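Local coordinates for protein serpin B3 (Homo sapiens, PDB 4ZK3) that probably inhibits target proteases by the serpin mechanism and, as the psoriasis-associated form Pso p27, constitutes a compact structure that forms large aggregates, at residues N8-F16 / Y29-L38; A137-N148 / N161-S170. All coordinates share one frame; numbering follows the deposited sequence.

Contact 1: N8-F16 / Y29-L38; sequences NTKFMFDLF and YSPISITSAL
Phe11 enters helix 31-38 as a knob, its ring held among Pro31, Ile34, Thr35 and Leu38. The methyl CG2 of Ile34 meets the ring at its edge, in plane, 3.8 Å from Phe11 CE2, while Leu15 CD1, from Phe11's own helix, lies over one face, offset toward the rim. With CG anti to the backbone N (chi1 178°), the Phe11 ring swings out from its helix and passes the Thr35 side chain in the opposite direction. Leu15 CD1 also reaches Ile34 CD1, at 3.9 Å. Met12, next to Phe11 in sequence, runs beside the Pro31 ring, both pointing the same way, with Met12 CG 3.7 Å from Pro31 CG; here the backbones come nearest, and the helix axes cross at 106°.

Further out, Tyr29 crosses Met12 at about a right angle and donates its OH to Met12 O over 2.6 Å. That hydroxyl stands above the carbonyl plane, on the face opposite to the helical donor Phe16 N, so one carbonyl oxygen closes a helical turn and also receives the tyrosine just ahead of helix 31-38. Phe19 meets the Tyr29 ring edge-to-face. At the other end two waters join Asn8 to Thr35: one donates to both Asn8 O and Thr35 OG1, and the second donates to Asn8 OD1, 2.9 Å away, and accepts from Thr35 OG1. Ser30 caps helix 31-38 through its OG, which accepts from Ser33 N.

Mainly apolar, with one direct hydrogen bond and two bridging waters at its margins, the contact joins the chain's first two helices, 4-19 and 31-42.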
loop_
_atom_site.group_PDB
_atom_site.type_symbol
_atom_site.label_atom_id
_atom_site.label_comp_id
_atom_site.label_asym_id
_atom_site.label_seq_id
_atom_site.Cartn_x
_atom_site.Cartn_y
_atom_site.Cartn_z
ATOM N N ASN A 8 5.217 7.122 -7.640
ATOM C CA ASN A 8 4.569 6.284 -6.613
ATOM C C ASN A 8 5.409 5.042 -6.253
ATOM O O ASN A 8 5.557 4.697 -5.064
ATOM C CB ASN A 8 3.148 5.928 -7.086
ATOM C CG ASN A 8 2.253 7.202 -7.370
ATOM O OD1 ASN A 8 2.472 8.301 -6.808
ATOM N ND2 ASN A 8 1.244 7.037 -8.226
ATOM N N THR A 9 5.963 4.393 -7.283
ATOM C CA THR A 9 6.861 3.255 -7.105
ATOM C C THR A 9 8.164 3.625 -6.396
ATOM O O THR A 9 8.671 2.861 -5.567
ATOM C CB THR A 9 7.126 2.557 -8.449
ATOM O OG1 THR A 9 5.891 2.056 -8.972
ATOM C CG2 THR A 9 8.062 1.350 -8.257
ATOM N N LYS A 10 8.695 4.808 -6.660
ATOM C CA LYS A 10 9.907 5.251 -5.930
ATOM C C LYS A 10 9.667 5.489 -4.460
ATOM O O LYS A 10 10.447 5.058 -3.590
ATOM C CB LYS A 10 10.460 6.533 -6.570
ATOM C CG LYS A 10 10.974 6.340 -8.009
ATOM C CD LYS A 10 11.384 7.672 -8.630
ATOM C CE LYS A 10 11.911 7.505 -10.036
ATOM N NZ LYS A 10 13.223 6.786 -10.021
ATOM N N PHE A 11 8.571 6.167 -4.169
ATOM C CA PHE A 11 8.120 6.360 -2.791
ATOM C C PHE A 11 7.913 5.031 -2.101
ATOM O O PHE A 11 8.361 4.852 -0.951
ATOM C CB PHE A 11 6.827 7.204 -2.794
ATOM C CG PHE A 11 6.241 7.432 -1.456
ATOM C CD1 PHE A 11 6.970 7.975 -0.444
ATOM C CD2 PHE A 11 4.870 7.147 -1.219
ATOM C CE1 PHE A 11 6.408 8.232 0.805
ATOM C CE2 PHE A 11 4.312 7.367 0.023
ATOM C CZ PHE A 11 5.078 7.914 1.053
ATOM N N MET A 12 7.311 4.078 -2.810
ATOM C CA MET A 12 7.166 2.693 -2.311
ATOM C C MET A 12 8.519 2.077 -1.873
ATOM O O MET A 12 8.622 1.528 -0.773
ATOM C CB MET A 12 6.467 1.787 -3.363
ATOM C CG MET A 12 6.293 0.284 -2.984
ATOM S SD MET A 12 5.786 -0.637 -4.427
ATOM C CE MET A 12 7.424 -1.032 -5.057
ATOM N N PHE A 13 9.570 2.192 -2.686
ATOM C CA PHE A 13 10.877 1.672 -2.249
ATOM C C PHE A 13 11.506 2.478 -1.112
ATOM O O PHE A 13 12.174 1.884 -0.221
ATOM C CB PHE A 13 11.829 1.528 -3.415
ATOM C CG PHE A 13 11.521 0.344 -4.268
ATOM C CD1 PHE A 13 11.710 -0.928 -3.763
ATOM C CD2 PHE A 13 10.978 0.491 -5.548
ATOM C CE1 PHE A 13 11.420 -2.046 -4.536
ATOM C CE2 PHE A 13 10.671 -0.612 -6.324
ATOM C CZ PHE A 13 10.889 -1.890 -5.818
ATOM N N ASP A 14 11.281 3.797 -1.107
ATOM C CA ASP A 14 11.822 4.613 -0.047
ATOM C C ASP A 14 11.157 4.147 1.236
ATOM O O ASP A 14 11.801 4.105 2.310
ATOM C CB ASP A 14 11.597 6.101 -0.218
ATOM C CG ASP A 14 12.224 6.663 -1.482
ATOM O OD1 ASP A 14 13.023 5.994 -2.174
ATOM O OD2 ASP A 14 11.842 7.801 -1.804
ATOM N N LEU A 15 9.879 3.760 1.159
ATOM C CA LEU A 15 9.227 3.254 2.381
ATOM C C LEU A 15 9.822 1.958 2.822
ATOM O O LEU A 15 10.053 1.757 4.023
ATOM C CB LEU A 15 7.716 3.083 2.238
ATOM C CG LEU A 15 6.925 4.383 2.196
ATOM C CD1 LEU A 15 5.499 4.110 1.704
ATOM C CD2 LEU A 15 6.858 5.183 3.447
ATOM N N PHE A 16 9.997 1.069 1.872
ATOM C CA PHE A 16 10.433 -0.282 2.145
ATOM C C PHE A 16 11.753 -0.315 2.942
ATOM O O PHE A 16 11.886 -1.089 3.877
ATOM C CB PHE A 16 10.563 -1.067 0.847
ATOM C CG PHE A 16 10.876 -2.503 1.064
ATOM C CD1 PHE A 16 9.898 -3.392 1.413
ATOM C CD2 PHE A 16 12.179 -2.963 0.990
ATOM C CE1 PHE A 16 10.185 -4.719 1.639
ATOM C CE2 PHE A 16 12.489 -4.289 1.213
ATOM C CZ PHE A 16 11.492 -5.165 1.566
ATOM N N TYR A 29 1.984 -3.408 2.881
ATOM C CA TYR A 29 1.492 -2.031 2.922
ATOM C C TYR A 29 1.016 -1.637 1.523
ATOM O O TYR A 29 1.327 -2.327 0.515
ATOM C CB TYR A 29 2.551 -1.038 3.387
ATOM C CG TYR A 29 3.805 -0.921 2.513
ATOM C CD1 TYR A 29 4.865 -1.846 2.652
ATOM C CD2 TYR A 29 3.991 0.161 1.673
ATOM C CE1 TYR A 29 6.023 -1.745 1.860
ATOM C CE2 TYR A 29 5.131 0.281 0.897
ATOM C CZ TYR A 29 6.145 -0.685 0.983
ATOM O OH TYR A 29 7.321 -0.521 0.249
ATOM N N SER A 30 0.172 -0.625 1.524
ATOM C CA SER A 30 -0.310 -0.005 0.285
ATOM C C SER A 30 0.332 1.343 0.097
ATOM O O SER A 30 -0.127 2.347 0.659
ATOM C CB SER A 30 -1.821 0.172 0.273
ATOM O OG SER A 30 -2.158 0.912 -0.917
ATOM N N PRO A 31 1.324 1.399 -0.789
ATOM C CA PRO A 31 1.935 2.693 -1.050
ATOM C C PRO A 31 0.959 3.702 -1.637
ATOM O O PRO A 31 1.029 4.896 -1.353
ATOM C CB PRO A 31 3.018 2.374 -2.094
ATOM C CG PRO A 31 2.661 1.023 -2.668
ATOM C CD PRO A 31 1.910 0.300 -1.579
ATOM N N ILE A 32 0.007 3.237 -2.427
ATOM C CA ILE A 32 -0.969 4.147 -3.078
ATOM C C ILE A 32 -1.882 4.783 -2.062
ATOM O O ILE A 32 -2.252 5.982 -2.166
ATOM C CB ILE A 32 -1.802 3.379 -4.114
ATOM C CG1 ILE A 32 -1.055 3.332 -5.422
ATOM C CG2 ILE A 32 -3.092 4.112 -4.421
ATOM C CD1 ILE A 32 -0.861 4.722 -6.046
ATOM N N SER A 33 -2.251 3.999 -1.056
ATOM C CA SER A 33 -3.079 4.535 0.060
ATOM C C SER A 33 -2.360 5.647 0.767
ATOM O O SER A 33 -2.933 6.722 1.098
ATOM C CB SER A 33 -3.429 3.391 1.010
ATOM O OG SER A 33 -3.998 3.900 2.197
ATOM N N ILE A 34 -1.068 5.461 0.950
ATOM C CA ILE A 34 -0.285 6.472 1.652
ATOM C C ILE A 34 -0.079 7.700 0.774
ATOM O O ILE A 34 -0.238 8.839 1.225
ATOM C CB ILE A 34 1.035 5.903 2.088
ATOM C CG1 ILE A 34 0.778 4.712 2.983
ATOM C CG2 ILE A 34 1.791 6.966 2.819
ATOM C CD1 ILE A 34 1.981 3.871 3.286
ATOM N N THR A 35 0.238 7.479 -0.482
ATOM C CA THR A 35 0.320 8.589 -1.434
ATOM C C THR A 35 -0.947 9.395 -1.454
ATOM O O THR A 35 -0.931 10.625 -1.402
ATOM C CB THR A 35 0.656 8.090 -2.827
ATOM O OG1 THR A 35 1.962 7.527 -2.801
ATOM C CG2 THR A 35 0.646 9.247 -3.782
ATOM N N SER A 36 -2.074 8.710 -1.521
ATOM C CA SER A 36 -3.373 9.391 -1.578
ATOM C C SER A 36 -3.636 10.258 -0.323
ATOM O O SER A 36 -4.095 11.390 -0.438
ATOM C CB SER A 36 -4.464 8.347 -1.836
ATOM O OG SER A 36 -5.749 8.910 -1.842
ATOM N N ALA A 37 -3.378 9.748 0.857
ATOM C CA ALA A 37 -3.579 10.495 2.044
ATOM C C ALA A 37 -2.671 11.711 2.119
ATOM O O ALA A 37 -3.106 12.786 2.514
ATOM C CB ALA A 37 -3.354 9.596 3.284
ATOM N N LEU A 38 -1.419 11.548 1.756
ATOM C CA LEU A 38 -0.474 12.678 1.816
ATOM C C LEU A 38 -0.744 13.709 0.709
ATOM O O LEU A 38 -0.444 14.866 0.872
ATOM C CB LEU A 38 0.959 12.148 1.794
ATOM C CG LEU A 38 1.298 11.307 3.018
ATOM C CD1 LEU A 38 2.727 10.821 2.942
ATOM C CD2 LEU A 38 1.000 12.072 4.307
HETATM O O HOH W 1 2.600 4.956 -4.292
HETATM O O HOH W 2 4.038 8.918 -4.484
#

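Contact 2: A137-N148 / N161-S170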
loop_
_atom_site.group_PDB
_atom_site.type_symbol
_atom_site.label_atom_id
_atom_site.label_comp_id
_atom_site.label_asym_id
_atom_site.label_seq_id
_atom_site.Cartn_x
_atom_site.Cartn_y
_atom_site.Cartn_z
ATOM N N ALA A 137 -14.273 17.497 19.978
ATOM C CA ALA A 137 -14.081 18.360 21.147
ATOM C C ALA A 137 -14.602 17.679 22.379
ATOM O O ALA A 137 -13.887 17.551 23.350
ATOM C CB ALA A 137 -14.774 19.711 20.974
ATOM N N ASN A 138 -15.842 17.213 22.320
ATOM C CA ASN A 138 -16.439 16.606 23.483
ATOM C C ASN A 138 -16.447 15.105 23.489
ATOM O O ASN A 138 -16.826 14.539 24.478
ATOM C CB ASN A 138 -17.880 17.050 23.629
ATOM C CG ASN A 138 -18.037 18.534 23.456
ATOM O OD1 ASN A 138 -18.802 18.986 22.592
ATOM N ND2 ASN A 138 -17.277 19.290 24.200
ATOM N N ALA A 139 -16.051 14.440 22.410
ATOM C CA ALA A 139 -16.214 12.987 22.328
ATOM C C ALA A 139 -15.127 12.367 21.442
ATOM O O ALA A 139 -15.414 11.725 20.449
ATOM C CB ALA A 139 -17.610 12.698 21.817
ATOM N N PRO A 140 -13.865 12.586 21.822
ATOM C CA PRO A 140 -12.763 12.225 20.939
ATOM C C PRO A 140 -12.623 10.728 20.821
ATOM O O PRO A 140 -12.220 10.227 19.759
ATOM C CB PRO A 140 -11.536 12.805 21.626
ATOM C CG PRO A 140 -11.942 12.917 23.065
ATOM C CD PRO A 140 -13.404 13.230 23.059
ATOM N N GLU A 141 -12.967 10.013 21.898
ATOM C CA GLU A 141 -12.868 8.562 21.880
ATOM C C GLU A 141 -13.936 7.935 20.981
ATOM O O GLU A 141 -13.688 7.029 20.189
ATOM C CB GLU A 141 -12.938 8.016 23.304
ATOM C CG GLU A 141 -12.988 6.525 23.388
ATOM C CD GLU A 141 -11.775 5.853 22.789
ATOM O OE1 GLU A 141 -10.645 6.439 22.683
ATOM O OE2 GLU A 141 -11.997 4.692 22.415
ATOM N N GLU A 142 -15.126 8.469 21.064
ATOM C CA GLU A 142 -16.242 7.928 20.336
ATOM C C GLU A 142 -16.061 8.348 18.842
ATOM O O GLU A 142 -16.476 7.654 17.923
ATOM C CB GLU A 142 -17.542 8.416 20.999
ATOM C CG GLU A 142 -17.369 9.511 22.132
ATOM C CD GLU A 142 -16.436 9.200 23.386
ATOM O OE1 GLU A 142 -15.523 10.027 23.783
ATOM O OE2 GLU A 142 -16.622 8.110 24.016
ATOM N N SER A 143 -15.423 9.486 18.620
ATOM C CA SER A 143 -15.090 9.936 17.285
ATOM C C SER A 143 -14.066 8.965 16.648
ATOM O O SER A 143 -14.280 8.516 15.532
ATOM C CB SER A 143 -14.537 11.376 17.354
ATOM O OG SER A 143 -15.590 12.291 17.608
ATOM N N ARG A 144 -13.007 8.645 17.382
ATOM C CA ARG A 144 -12.006 7.599 16.993
ATOM C C ARG A 144 -12.712 6.329 16.519
ATOM O O ARG A 144 -12.470 5.821 15.397
ATOM C CB ARG A 144 -11.011 7.327 18.121
ATOM C CG ARG A 144 -9.877 6.354 17.791
ATOM C CD ARG A 144 -8.980 6.129 18.997
ATOM N NE ARG A 144 -9.618 5.235 19.966
ATOM C CZ ARG A 144 -9.630 3.913 19.893
ATOM N NH1 ARG A 144 -9.000 3.256 18.920
ATOM N NH2 ARG A 144 -10.291 3.238 20.803
ATOM N N LYS A 145 -13.661 5.845 17.314
ATOM C CA LYS A 145 -14.335 4.601 16.975
ATOM C C LYS A 145 -15.208 4.728 15.782
ATOM O O LYS A 145 -15.325 3.812 14.996
ATOM C CB LYS A 145 -15.137 4.038 18.162
ATOM C CG LYS A 145 -14.230 3.685 19.325
ATOM C CD LYS A 145 -15.016 3.058 20.446
ATOM C CE LYS A 145 -14.141 2.877 21.662
ATOM N NZ LYS A 145 -14.568 1.685 22.445
ATOM N N LYS A 146 -15.851 5.854 15.613
ATOM C CA LYS A 146 -16.598 6.072 14.366
ATOM C C LYS A 146 -15.702 6.044 13.099
ATOM O O LYS A 146 -16.108 5.514 12.082
ATOM C CB LYS A 146 -17.299 7.413 14.419
ATOM C CG LYS A 146 -18.257 7.696 13.284
ATOM C CD LYS A 146 -19.183 8.881 13.611
ATOM C CE LYS A 146 -19.216 9.196 15.126
ATOM N NZ LYS A 146 -20.282 10.160 15.514
ATOM N N ILE A 147 -14.494 6.593 13.182
ATOM C CA ILE A 147 -13.599 6.629 11.973
ATOM C C ILE A 147 -13.153 5.174 11.666
ATOM O O ILE A 147 -13.241 4.719 10.521
ATOM C CB ILE A 147 -12.401 7.531 12.241
ATOM C CG1 ILE A 147 -12.895 9.004 12.317
ATOM C CG2 ILE A 147 -11.317 7.421 11.176
ATOM C CD1 ILE A 147 -11.922 9.921 13.047
ATOM N N ASN A 148 -12.690 4.492 12.710
ATOM C CA ASN A 148 -12.286 3.089 12.646
ATOM C C ASN A 148 -13.412 2.221 12.031
ATOM O O ASN A 148 -13.125 1.345 11.215
ATOM C CB ASN A 148 -11.774 2.584 14.011
ATOM C CG ASN A 148 -10.406 3.123 14.396
ATOM O OD1 ASN A 148 -9.648 3.658 13.603
ATOM N ND2 ASN A 148 -10.089 2.999 15.651
ATOM N N ASN A 161 -9.599 -1.116 13.855
ATOM C CA ASN A 161 -8.864 -0.330 14.837
ATOM C C ASN A 161 -7.686 0.466 14.186
ATOM O O ASN A 161 -6.582 0.584 14.728
ATOM C CB ASN A 161 -8.450 -1.195 16.046
ATOM C CG ASN A 161 -8.070 -0.356 17.277
ATOM O OD1 ASN A 161 -6.950 -0.411 17.772
ATOM N ND2 ASN A 161 -9.019 0.401 17.787
ATOM N N LEU A 162 -7.933 1.029 13.015
ATOM C CA LEU A 162 -6.865 1.705 12.280
ATOM C C LEU A 162 -6.113 2.689 13.168
ATOM O O LEU A 162 -4.908 2.709 13.153
ATOM C CB LEU A 162 -7.449 2.433 11.045
ATOM C CG LEU A 162 -6.407 3.316 10.308
ATOM C CD1 LEU A 162 -5.242 2.496 9.722
ATOM C CD2 LEU A 162 -7.126 4.158 9.266
ATOM N N ILE A 163 -6.874 3.479 13.944
ATOM C CA ILE A 163 -6.337 4.519 14.791
ATOM C C ILE A 163 -6.471 4.048 16.276
ATOM O O ILE A 163 -7.574 4.049 16.821
ATOM C CB ILE A 163 -7.061 5.850 14.626
ATOM C CG1 ILE A 163 -7.070 6.357 13.150
ATOM C CG2 ILE A 163 -6.366 6.899 15.479
ATOM C CD1 ILE A 163 -8.028 7.506 12.972
ATOM N N PRO A 164 -5.358 3.613 16.883
ATOM C CA PRO A 164 -5.415 3.172 18.271
ATOM C C PRO A 164 -5.554 4.349 19.249
ATOM O O PRO A 164 -5.432 5.518 18.856
ATOM C CB PRO A 164 -4.079 2.428 18.458
ATOM C CG PRO A 164 -3.679 2.006 17.072
ATOM C CD PRO A 164 -4.063 3.238 16.278
ATOM N N GLU A 165 -5.833 4.036 20.512
ATOM C CA GLU A 165 -6.066 5.066 21.519
ATOM C C GLU A 165 -4.763 5.774 21.608
ATOM O O GLU A 165 -3.727 5.193 21.320
ATOM C CB GLU A 165 -6.366 4.426 22.870
ATOM C CG GLU A 165 -7.463 3.377 22.814
ATOM C CD GLU A 165 -7.670 2.725 24.149
ATOM O OE1 GLU A 165 -7.420 1.493 24.244
ATOM O OE2 GLU A 165 -8.055 3.488 25.086
ATOM N N GLY A 166 -4.785 7.026 21.999
ATOM C CA GLY A 166 -3.570 7.781 22.095
ATOM C C GLY A 166 -3.457 8.760 20.961
ATOM O O GLY A 166 -2.803 9.768 21.087
ATOM N N ASN A 167 -4.123 8.514 19.844
ATOM C CA ASN A 167 -3.837 9.366 18.652
ATOM C C ASN A 167 -4.847 10.482 18.421
ATOM O O ASN A 167 -4.521 11.420 17.730
ATOM C CB ASN A 167 -3.694 8.481 17.392
ATOM C CG ASN A 167 -2.508 7.522 17.481
ATOM O OD1 ASN A 167 -2.678 6.345 17.794
ATOM N ND2 ASN A 167 -1.322 8.001 17.194
ATOM N N ILE A 168 -6.078 10.327 18.915
ATOM C CA ILE A 168 -7.149 11.317 18.829
ATOM C C ILE A 168 -7.427 11.898 20.251
ATOM O O ILE A 168 -7.484 11.151 21.221
ATOM C CB ILE A 168 -8.480 10.719 18.306
ATOM C CG1 ILE A 168 -8.344 10.108 16.912
ATOM C CG2 ILE A 168 -9.551 11.773 18.283
ATOM C CD1 ILE A 168 -7.498 10.974 16.020
ATOM N N GLY A 169 -7.638 13.211 20.321
ATOM C CA GLY A 169 -7.841 13.964 21.572
ATOM C C GLY A 169 -8.901 15.038 21.382
ATOM O O GLY A 169 -9.421 15.225 20.260
ATOM N N SER A 170 -9.269 15.754 22.447
ATOM C CA SER A 170 -10.367 16.757 22.316
ATOM C C SER A 170 -9.866 17.985 21.578
ATOM O O SER A 170 -10.649 18.821 21.115
ATOM C CB SER A 170 -10.910 17.164 23.679
ATOM O OG SER A 170 -9.798 17.590 24.420
HETATM O O HOH W 3 -11.099 3.460 24.607
HETATM O O HOH W 4 -10.500 0.393 11.173
#
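Arg144 and Asn148, one helical turn apart, converge on the carbonyl oxygen of Ile163. Arg144 NH1 donates to Ile163 O over 2.7 Å, within both the guanidinium and the carbonyl planes, whereas Asn148 ND2 comes to the same oxygen at 3.0 Å from above the carbonyl plane. Asn148 OD1 in turn accepts from Ile163 N, at 2.8 Å, so one amide side chain binds both polar backbone atoms of a single residue. The guanidinium is steadied from its own helix: bent at chi3 (76°), Arg144 forms a side-on, two-nitrogen salt bridge with Glu141, NE to OE1 and NH2 to OE2. Glu165 CG lies over one guanidinium face, 3.5 Å from Arg144 NH2.

Apolar packing continues along the helix. Ile147 CG2 touches Ile163 CD1 at 3.7 Å, Ile168 CG1 rests near Arg144 CB, and Pro140 CB abuts Gly169 C at 3.5 Å. Ile163 and Ile168 also touch side chains of strands 174-185 and 340-351. A type II beta turn from Pro164 to Asn167 carries the chain between these two isoleucines. Helix 140-153 is the serpin's helix F, and 161-170 leads from it back into beta-sheet A (strands 174-185, 340-351 and 325-336).

In the fold
Contact 1 closes before contact 2 opens; their centres are 25 Å apart and their nearest atoms about 8 Å, without touching. The centre of contact 1, where helices 4-19 and 31-42 cross, lies about 6 Å from the centre of the folded chain, that of contact 2 about 23 Å. Strand 340-351 lies between them: Ile34 and Ala37 of the 29-38 segment meet Thr347 and Val349, whereas side chains of 161-170 meet Ala346, Ala348 and Val350. This alternation implies opposite faces of one strand. Because it runs antiparallel between strands 174-185 and 325-336, as an inserted reactive-centre loop does, the structure is consistent with a loop-inserted, probably cleaved serpin.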